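Local coordinates for hypothetical UPF0204 protein AF0625 (Archaeoglobus fulgidus, PDB 1YQE) that probably hydrolyses D-aminoacyl-tRNAs with the help of zinc, releasing free tRNA and D-amino acids and so countering the toxicity of D-aminoacyl-tRNA, at residues A[52-64]-A[143-155]. Sequence-based numbering, arbitrary orientation.
Sequences KERLIYADHIDEK and HGPSEISKPSAFY. With POP (pyrophosphate 2-), chain B.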
loop_
_atom_site.group_PDB
_atom_site.type_symbol
_atom_site.label_atom_id
_atom_site.label_comp_id
_atom_site.label_asym_id
_atom_site.label_seq_id
_atom_site.Cartn_x
_atom_site.Cartn_y
_atom_site.Cartn_z
ATOM N N LYS A 52 10.534 -16.763 4.636
ATOM C CA LYS A 52 9.893 -17.483 5.728
ATOM C C LYS A 52 9.527 -16.520 6.848
ATOM O O LYS A 52 8.881 -16.896 7.820
ATOM C CB LYS A 52 10.811 -18.592 6.260
ATOM C CG LYS A 52 10.968 -19.773 5.300
ATOM C CD LYS A 52 11.630 -20.980 5.964
ATOM C CE LYS A 52 13.112 -20.746 6.222
ATOM N NZ LYS A 52 13.877 -20.608 4.952
ATOM N N GLU A 53 9.937 -15.268 6.698
ATOM C CA GLU A 53 9.646 -14.252 7.701
ATOM C C GLU A 53 8.212 -13.750 7.619
ATOM O O GLU A 53 7.603 -13.728 6.547
ATOM C CB GLU A 53 10.568 -13.049 7.529
ATOM C CG GLU A 53 12.046 -13.347 7.608
ATOM C CD GLU A 53 12.877 -12.103 7.385
ATOM O OE1 GLU A 53 14.121 -12.202 7.392
ATOM O OE2 GLU A 53 12.281 -11.022 7.201
ATOM N N ARG A 54 7.678 -13.352 8.767
ATOM C CA ARG A 54 6.342 -12.782 8.834
ATOM C C ARG A 54 6.577 -11.378 8.266
ATOM O O ARG A 54 7.450 -10.658 8.746
ATOM C CB ARG A 54 5.892 -12.705 10.294
ATOM C CG ARG A 54 4.552 -12.043 10.511
ATOM C CD ARG A 54 3.413 -12.875 9.956
ATOM N NE ARG A 54 2.112 -12.332 10.339
ATOM C CZ ARG A 54 1.726 -12.149 11.596
ATOM N NH1 ARG A 54 2.540 -12.465 12.593
ATOM N NH2 ARG A 54 0.523 -11.657 11.859
ATOM N N LEU A 55 5.823 -10.993 7.243
ATOM C CA LEU A 55 6.018 -9.685 6.615
ATOM C C LEU A 55 6.018 -8.463 7.535
ATOM O O LEU A 55 6.884 -7.603 7.406
ATOM C CB LEU A 55 5.001 -9.481 5.486
ATOM C CG LEU A 55 5.049 -10.536 4.371
ATOM C CD1 LEU A 55 4.124 -10.126 3.233
ATOM C CD2 LEU A 55 6.474 -10.691 3.864
ATOM N N ILE A 56 5.068 -8.381 8.463
ATOM C CA ILE A 56 5.012 -7.225 9.360
ATOM C C ILE A 56 6.278 -7.025 10.191
ATOM O O ILE A 56 6.514 -5.938 10.707
ATOM C CB ILE A 56 3.795 -7.291 10.317
ATOM C CG1 ILE A 56 3.806 -8.603 11.102
ATOM C CG2 ILE A 56 2.503 -7.122 9.522
ATOM C CD1 ILE A 56 2.718 -8.679 12.167
ATOM N N TYR A 57 7.087 -8.071 10.321
ATOM C CA TYR A 57 8.335 -7.969 11.073
ATOM C C TYR A 57 9.536 -7.963 10.126
ATOM O O TYR A 57 10.687 -7.969 10.566
ATOM C CB TYR A 57 8.476 -9.138 12.052
ATOM C CG TYR A 57 7.408 -9.185 13.117
ATOM C CD1 TYR A 57 6.370 -10.113 13.050
ATOM C CD2 TYR A 57 7.429 -8.295 14.191
ATOM C CE1 TYR A 57 5.376 -10.156 14.030
ATOM C CE2 TYR A 57 6.440 -8.328 15.175
ATOM C CZ TYR A 57 5.417 -9.263 15.086
ATOM O OH TYR A 57 4.434 -9.303 16.053
ATOM N N ALA A 58 9.261 -7.930 8.827
ATOM C CA ALA A 58 10.317 -7.946 7.817
ATOM C C ALA A 58 11.080 -6.637 7.615
ATOM O O ALA A 58 11.371 -6.262 6.480
ATOM C CB ALA A 58 9.739 -8.412 6.483
ATOM N N ASP A 59 11.408 -5.941 8.699
ATOM C CA ASP A 59 12.170 -4.693 8.598
ATOM C C ASP A 59 13.474 -4.955 7.835
ATOM O O ASP A 59 14.122 -5.983 8.042
ATOM C CB ASP A 59 12.507 -4.151 9.996
ATOM C CG ASP A 59 11.378 -3.321 10.605
ATOM O OD1 ASP A 59 11.393 -3.112 11.839
ATOM O OD2 ASP A 59 10.487 -2.864 9.863
ATOM N N HIS A 60 13.846 -4.025 6.957
ATOM C CA HIS A 60 15.077 -4.127 6.165
ATOM C C HIS A 60 15.117 -5.277 5.165
ATOM O O HIS A 60 16.180 -5.594 4.624
ATOM C CB HIS A 60 16.293 -4.231 7.096
ATOM C CG HIS A 60 16.479 -3.036 7.978
ATOM N ND1 HIS A 60 16.758 -1.783 7.479
ATOM C CD2 HIS A 60 16.389 -2.897 9.321
ATOM C CE1 HIS A 60 16.831 -0.922 8.478
ATOM N NE2 HIS A 60 16.610 -1.571 9.606
ATOM N N ILE A 61 13.975 -5.898 4.893
ATOM C CA ILE A 61 13.973 -7.010 3.953
ATOM C C ILE A 61 14.332 -6.561 2.537
ATOM O O ILE A 61 14.816 -7.362 1.733
ATOM C CB ILE A 61 12.614 -7.737 3.939
ATOM C CG1 ILE A 61 12.769 -9.087 3.232
ATOM C CG2 ILE A 61 11.557 -6.876 3.257
ATOM C CD1 ILE A 61 11.533 -9.947 3.275
ATOM N N ASP A 62 14.106 -5.287 2.227
ATOM C CA ASP A 62 14.444 -4.781 0.902
ATOM C C ASP A 62 15.959 -4.776 0.716
ATOM O O ASP A 62 16.458 -5.093 -0.368
ATOM C CB ASP A 62 13.887 -3.367 0.677
ATOM C CG ASP A 62 14.279 -2.394 1.776
ATOM O OD1 ASP A 62 14.306 -1.173 1.504
ATOM O OD2 ASP A 62 14.546 -2.844 2.913
ATOM N N GLU A 63 16.687 -4.424 1.777
ATOM C CA GLU A 63 18.147 -4.396 1.731
ATOM C C GLU A 63 18.684 -5.809 1.554
ATOM O O GLU A 63 19.646 -6.029 0.818
ATOM C CB GLU A 63 18.728 -3.808 3.022
ATOM C CG GLU A 63 18.234 -2.418 3.380
ATOM C CD GLU A 63 18.889 -1.878 4.642
ATOM O OE1 GLU A 63 19.004 -2.635 5.633
ATOM O OE2 GLU A 63 19.282 -0.691 4.646
ATOM N N LYS A 64 18.062 -6.763 2.244
ATOM C CA LYS A 64 18.467 -8.163 2.173
ATOM C C LYS A 64 18.276 -8.737 0.771
ATOM O O LYS A 64 19.159 -9.414 0.237
ATOM C CB LYS A 64 17.657 -8.990 3.174
ATOM C CG LYS A 64 17.846 -8.557 4.617
ATOM C CD LYS A 64 16.959 -9.344 5.559
ATOM C CE LYS A 64 17.180 -8.900 6.998
ATOM N NZ LYS A 64 16.348 -9.677 7.954
ATOM N N HIS A 143 0.941 -0.807 11.162
ATOM C CA HIS A 143 1.729 -2.025 11.279
ATOM C C HIS A 143 3.062 -1.995 10.548
ATOM O O HIS A 143 3.300 -1.144 9.691
ATOM C CB HIS A 143 0.905 -3.230 10.808
ATOM C CG HIS A 143 -0.217 -3.590 11.735
ATOM N ND1 HIS A 143 -1.051 -4.666 11.516
ATOM C CD2 HIS A 143 -0.638 -3.019 12.890
ATOM C CE1 HIS A 143 -1.935 -4.743 12.495
ATOM N NE2 HIS A 143 -1.706 -3.756 13.342
ATOM N N GLY A 144 3.936 -2.929 10.909
ATOM C CA GLY A 144 5.237 -3.012 10.270
ATOM C C GLY A 144 5.080 -3.650 8.900
ATOM O O GLY A 144 3.976 -4.044 8.527
ATOM N N PRO A 145 6.157 -3.751 8.114
ATOM C CA PRO A 145 7.501 -3.288 8.467
ATOM C C PRO A 145 7.647 -1.781 8.215
ATOM O O PRO A 145 7.124 -1.244 7.234
ATOM C CB PRO A 145 8.390 -4.136 7.561
ATOM C CG PRO A 145 7.548 -4.203 6.288
ATOM C CD PRO A 145 6.158 -4.467 6.821
ATOM N N SER A 146 8.338 -1.089 9.112
ATOM C CA SER A 146 8.521 0.345 8.947
ATOM C C SER A 146 9.848 0.676 8.279
ATOM O O SER A 146 9.983 1.717 7.637
ATOM C CB SER A 146 8.452 1.048 10.301
ATOM O OG SER A 146 9.479 0.579 11.149
ATOM N N GLU A 147 10.820 -0.218 8.424
ATOM C CA GLU A 147 12.141 0.017 7.865
ATOM C C GLU A 147 12.313 -0.495 6.438
ATOM O O GLU A 147 13.051 -1.442 6.193
ATOM C CB GLU A 147 13.199 -0.598 8.781
ATOM C CG GLU A 147 12.985 -0.268 10.259
ATOM C CD GLU A 147 12.817 1.220 10.527
ATOM O OE1 GLU A 147 13.767 1.989 10.279
ATOM O OE2 GLU A 147 11.733 1.627 10.988
ATOM N N ILE A 148 11.616 0.145 5.505
ATOM C CA ILE A 148 11.689 -0.209 4.090
ATOM C C ILE A 148 11.976 1.088 3.341
ATOM O O ILE A 148 11.208 2.043 3.440
ATOM C CB ILE A 148 10.357 -0.803 3.576
ATOM C CG1 ILE A 148 9.986 -2.052 4.387
ATOM C CG2 ILE A 148 10.480 -1.143 2.091
ATOM C CD1 ILE A 148 10.965 -3.225 4.253
ATOM N N SER A 149 13.090 1.123 2.613
ATOM C CA SER A 149 13.494 2.312 1.865
ATOM C C SER A 149 13.018 2.293 0.424
ATOM O O SER A 149 12.835 3.344 -0.193
ATOM C CB SER A 149 15.019 2.456 1.879
ATOM O OG SER A 149 15.476 2.760 3.178
ATOM N N LYS A 150 12.851 1.101 -0.128
ATOM C CA LYS A 150 12.371 0.985 -1.500
ATOM C C LYS A 150 10.881 1.292 -1.482
ATOM O O LYS A 150 10.199 0.990 -0.506
ATOM C CB LYS A 150 12.590 -0.439 -2.024
ATOM C CG LYS A 150 13.999 -0.725 -2.523
ATOM C CD LYS A 150 14.245 -0.082 -3.877
ATOM C CE LYS A 150 15.708 -0.216 -4.298
ATOM N NZ LYS A 150 16.141 -1.634 -4.328
ATOM N N PRO A 151 10.356 1.917 -2.551
ATOM C CA PRO A 151 8.920 2.213 -2.563
ATOM C C PRO A 151 8.149 0.903 -2.372
ATOM O O PRO A 151 8.527 -0.130 -2.921
ATOM C CB PRO A 151 8.708 2.816 -3.949
ATOM C CG PRO A 151 10.019 3.537 -4.192
ATOM C CD PRO A 151 11.037 2.522 -3.712
ATOM N N SER A 152 7.076 0.927 -1.593
ATOM C CA SER A 152 6.325 -0.301 -1.385
ATOM C C SER A 152 4.896 -0.085 -0.921
ATOM O O SER A 152 4.481 1.033 -0.627
ATOM C CB SER A 152 7.051 -1.198 -0.378
ATOM O OG SER A 152 6.986 -0.657 0.931
ATOM N N ALA A 153 4.151 -1.183 -0.870
ATOM C CA ALA A 153 2.765 -1.169 -0.416
ATOM C C ALA A 153 2.314 -2.611 -0.237
ATOM O O ALA A 153 2.935 -3.534 -0.776
ATOM C CB ALA A 153 1.866 -0.451 -1.437
ATOM N N PHE A 154 1.249 -2.800 0.538
ATOM C CA PHE A 154 0.696 -4.123 0.784
ATOM C C PHE A 154 -0.614 -4.280 0.018
ATOM O O PHE A 154 -1.497 -3.423 0.097
ATOM C CB PHE A 154 0.426 -4.336 2.278
ATOM C CG PHE A 154 1.641 -4.741 3.063
ATOM C CD1 PHE A 154 2.691 -3.851 3.257
ATOM C CD2 PHE A 154 1.732 -6.016 3.608
ATOM C CE1 PHE A 154 3.819 -4.231 3.989
ATOM C CE2 PHE A 154 2.849 -6.402 4.337
ATOM C CZ PHE A 154 3.896 -5.506 4.528
ATOM N N TYR A 155 -0.716 -5.375 -0.724
ATOM C CA TYR A 155 -1.897 -5.700 -1.517
ATOM C C TYR A 155 -2.433 -6.965 -0.873
ATOM O O TYR A 155 -1.798 -8.014 -0.942
ATOM C CB TYR A 155 -1.478 -5.932 -2.969
ATOM C CG TYR A 155 -0.713 -4.754 -3.533
ATOM C CD1 TYR A 155 0.632 -4.542 -3.211
ATOM C CD2 TYR A 155 -1.355 -3.807 -4.324
ATOM C CE1 TYR A 155 1.313 -3.403 -3.667
ATOM C CE2 TYR A 155 -0.694 -2.680 -4.780
ATOM C CZ TYR A 155 0.638 -2.478 -4.450
ATOM O OH TYR A 155 1.266 -1.345 -4.909
HETATM P P1 POP B . -1.395 -10.085 9.938
HETATM O O1 POP B . -2.487 -10.834 10.685
HETATM O O2 POP B . -0.536 -11.108 9.184
HETATM O O3 POP B . -0.488 -9.326 10.894
HETATM O O POP B . -2.025 -9.077 8.776
HETATM P P2 POP B . -2.775 -7.629 9.096
HETATM O O4 POP B . -2.928 -7.350 10.567
HETATM O O5 POP B . -4.118 -7.617 8.443
HETATM O O6 POP B . -1.836 -6.562 8.342
HETATM O O HOH W 1 15.880 -0.746 4.516
#
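Ile56 and Gly144 bring the two backbones within 4.3 Å between CA atoms, and Asp59 and Glu147 within 4.8 Å; two loops, one leading into helix 61-65 and the other into strand 152-159, run side by side. Gly144, with only hydrogens on CA, lets that atom come 3.2 Å from Ile56 O. The pyrrolidine ring of Pro145, entered through a cis peptide bond, sets CD against Leu55 O, its N having no hydrogen for Ile56 O. Asp59 turns its carboxylate to the opposite loop: OD2 accepts a nearly straight bond from Glu147 N (3.0 Å, 173°), met from above the carboxylate plane, and a weak one from Ser146 N. Glu147 O takes the amide of His60, and Glu147 CB lies over one face of the His60 ring in a CH-pi contact, 3.7 Å from its centroid. His60 is the N-cap of helix 61-65, reached through a type II turn from Ala58 to Ile61. In the first helical turn, Asp62, its CG between backbone N and carbonyl carbon (chi1 53°), offers OD1 to Ser149 N (2.8 Å) and Lys150 N (3.2 Å), both from one face. The chain beyond supplies Phe154, whose ring edge receives Leu55 CB. At the other end both loops reach the pyrophosphate: Arg54 donates NE and NH2 to its O2, Ile56 CD1 covers a guanidinium face, and the His143 ring edge meets O4.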